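Local coordinates for bifunctional protein PutA (Bdellovibrio bacteriovorus, PDB 5UR2) that probably oxidises proline to glutamate in two steps, through a flavin-dependent proline dehydrogenase and an NAD-dependent glutamate semialdehyde dehydrogenase, at residues I217-L222 against F253-N258. Numbering follows the deposited sequence.
Sequences ILKDRL and FTELIN
The carboxylate of Glu255 receives Lys219 at one oxygen. NZ of Lys219 lies 2.6 Å from OE1 of Glu255, nearly in line with the C-O bond, in a salt bridge. The other oxygen, OE2, pairs with Lys215, so two lysines probably stabilise the charged form. Within 253-258, the ring of Phe253 carries CG2 of Ile257 on one face, 3.9 Å above the plane and toward the rim. Phe253 also touches Phe226 of helix 211-232 and meets Phe297 edge-to-face.

The side chains of Lys219 and Glu255 cross at about a right angle. A bend at chi3 (69°) turns the lysine tip, and CE of Lys219 comes 3.8 Å from CB of Glu255. Beside this polar pair is an apolar one. With chi1 at -170°, CG of Leu256 stands opposite the backbone N, and the branch reaches helix 217-222 with CD2 3.6 Å from CB of Leu222. CD1 of Leu256 approaches O of Lys219. Val252 and Phe226 extend this apolar packing.

The segment axes approach to 10.1 Å and cross at -52°. Helix 211-232 follows barrel strand 194-197, and helix 246-257 follows strand 235-238. The contact joins successive outer helices of the proline dehydrogenase beta/alpha (TIM) barrel.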
loop_
_atom_site.group_PDB
_atom_site.type_symbol
_atom_site.label_atom_id
_atom_site.label_comp_id
_atom_site.label_asym_id
_atom_site.label_seq_id
_atom_site.Cartn_x
_atom_site.Cartn_y
_atom_site.Cartn_z
ATOM N N ILE B 217 14.799 -14.169 -48.761
ATOM C CA ILE B 217 13.443 -13.956 -49.266
ATOM C C ILE B 217 13.250 -12.504 -49.690
ATOM O O ILE B 217 12.686 -12.231 -50.759
ATOM C CB ILE B 217 12.393 -14.389 -48.221
ATOM C CG1 ILE B 217 12.415 -15.903 -48.039
ATOM C CG2 ILE B 217 10.992 -13.904 -48.609
ATOM C CD1 ILE B 217 11.577 -16.398 -46.859
ATOM N N LEU B 218 13.719 -11.552 -48.870
ATOM C CA LEU B 218 13.587 -10.141 -49.226
ATOM C C LEU B 218 14.289 -9.842 -50.550
ATOM O O LEU B 218 13.725 -9.183 -51.429
ATOM C CB LEU B 218 14.130 -9.253 -48.101
ATOM C CG LEU B 218 13.254 -9.253 -46.842
ATOM C CD1 LEU B 218 13.987 -8.662 -45.641
ATOM C CD2 LEU B 218 11.974 -8.508 -47.102
ATOM N N LYS B 219 15.513 -10.344 -50.716
ATOM C CA LYS B 219 16.224 -10.169 -51.976
ATOM C C LYS B 219 15.451 -10.772 -53.139
ATOM O O LYS B 219 15.378 -10.169 -54.217
ATOM C CB LYS B 219 17.621 -10.792 -51.889
ATOM C CG LYS B 219 18.585 -10.015 -51.017
ATOM C CD LYS B 219 19.768 -10.859 -50.536
ATOM C CE LYS B 219 20.715 -11.221 -51.668
ATOM N NZ LYS B 219 21.858 -12.038 -51.159
ATOM N N ASP B 220 14.867 -11.964 -52.938
ATOM C CA ASP B 220 14.112 -12.602 -54.012
ATOM C C ASP B 220 12.909 -11.759 -54.415
ATOM O O ASP B 220 12.553 -11.709 -55.592
ATOM C CB ASP B 220 13.637 -14.006 -53.602
ATOM C CG ASP B 220 14.770 -15.009 -53.476
ATOM O OD1 ASP B 220 15.886 -14.700 -53.928
ATOM O OD2 ASP B 220 14.526 -16.124 -52.953
ATOM N N ARG B 221 12.264 -11.096 -53.453
ATOM C CA ARG B 221 11.090 -10.305 -53.799
ATOM C C ARG B 221 11.478 -8.993 -54.460
ATOM O O ARG B 221 10.754 -8.515 -55.343
ATOM C CB ARG B 221 10.244 -10.043 -52.553
ATOM C CG ARG B 221 9.862 -11.299 -51.773
ATOM C CD ARG B 221 8.742 -12.066 -52.432
ATOM N NE ARG B 221 8.456 -13.341 -51.763
ATOM C CZ ARG B 221 7.581 -13.518 -50.775
ATOM N NH1 ARG B 221 6.890 -12.499 -50.292
ATOM N NH2 ARG B 221 7.397 -14.731 -50.265
ATOM N N LEU B 222 12.621 -8.416 -54.062
ATOM C CA LEU B 222 13.110 -7.170 -54.654
ATOM C C LEU B 222 13.695 -7.390 -56.037
ATOM O O LEU B 222 13.578 -6.520 -56.911
ATOM C CB LEU B 222 14.174 -6.527 -53.766
ATOM C CG LEU B 222 13.810 -5.242 -53.035
ATOM C CD1 LEU B 222 15.072 -4.604 -52.454
ATOM C CD2 LEU B 222 13.107 -4.297 -53.979
ATOM N N PHE B 253 20.123 -4.634 -49.719
ATOM C CA PHE B 253 20.419 -3.738 -50.833
ATOM C C PHE B 253 21.799 -3.992 -51.421
ATOM O O PHE B 253 21.957 -4.114 -52.642
ATOM C CB PHE B 253 20.297 -2.286 -50.373
ATOM C CG PHE B 253 20.659 -1.294 -51.425
ATOM C CD1 PHE B 253 19.753 -0.966 -52.429
ATOM C CD2 PHE B 253 21.898 -0.655 -51.399
ATOM C CE1 PHE B 253 20.084 -0.025 -53.403
ATOM C CE2 PHE B 253 22.232 0.272 -52.364
ATOM C CZ PHE B 253 21.327 0.588 -53.371
ATOM N N THR B 254 22.817 -4.021 -50.568
ATOM C CA THR B 254 24.182 -4.112 -51.069
ATOM C C THR B 254 24.447 -5.470 -51.713
ATOM O O THR B 254 25.116 -5.545 -52.746
ATOM C CB THR B 254 25.185 -3.825 -49.944
ATOM O OG1 THR B 254 24.894 -4.646 -48.800
ATOM C CG2 THR B 254 25.144 -2.358 -49.549
ATOM N N GLU B 255 23.938 -6.554 -51.122
ATOM C CA GLU B 255 24.136 -7.859 -51.742
ATOM C C GLU B 255 23.406 -7.938 -53.074
ATOM O O GLU B 255 23.925 -8.508 -54.040
ATOM C CB GLU B 255 23.678 -8.978 -50.802
ATOM C CG GLU B 255 24.546 -9.166 -49.531
ATOM C CD GLU B 255 23.988 -10.269 -48.618
ATOM O OE1 GLU B 255 23.175 -11.074 -49.106
ATOM O OE2 GLU B 255 24.365 -10.355 -47.434
ATOM N N LEU B 256 22.204 -7.356 -53.143
ATOM C CA LEU B 256 21.405 -7.417 -54.361
ATOM C C LEU B 256 22.102 -6.706 -55.523
ATOM O O LEU B 256 22.246 -7.278 -56.612
ATOM C CB LEU B 256 20.016 -6.831 -54.102
ATOM C CG LEU B 256 18.974 -7.040 -55.197
ATOM C CD1 LEU B 256 18.775 -8.535 -55.494
ATOM C CD2 LEU B 256 17.651 -6.389 -54.785
ATOM N N ILE B 257 22.522 -5.449 -55.322
ATOM C CA ILE B 257 23.095 -4.671 -56.423
ATOM C C ILE B 257 24.539 -5.042 -56.724
ATOM O O ILE B 257 25.112 -4.508 -57.685
ATOM C CB ILE B 257 23.042 -3.141 -56.205
ATOM C CG1 ILE B 257 24.072 -2.680 -55.174
ATOM C CG2 ILE B 257 21.627 -2.669 -55.777
ATOM C CD1 ILE B 257 24.308 -1.149 -55.202
ATOM N N ASN B 258 25.149 -5.927 -55.937
ATOM C CA ASN B 258 26.457 -6.482 -56.266
ATOM C C ASN B 258 26.375 -7.803 -57.022
ATOM O O ASN B 258 27.423 -8.358 -57.369
ATOM C CB ASN B 258 27.320 -6.670 -55.011
ATOM C CG ASN B 258 28.817 -6.708 -55.339
ATOM O OD1 ASN B 258 29.302 -5.927 -56.163
ATOM N ND2 ASN B 258 29.550 -7.614 -54.698
#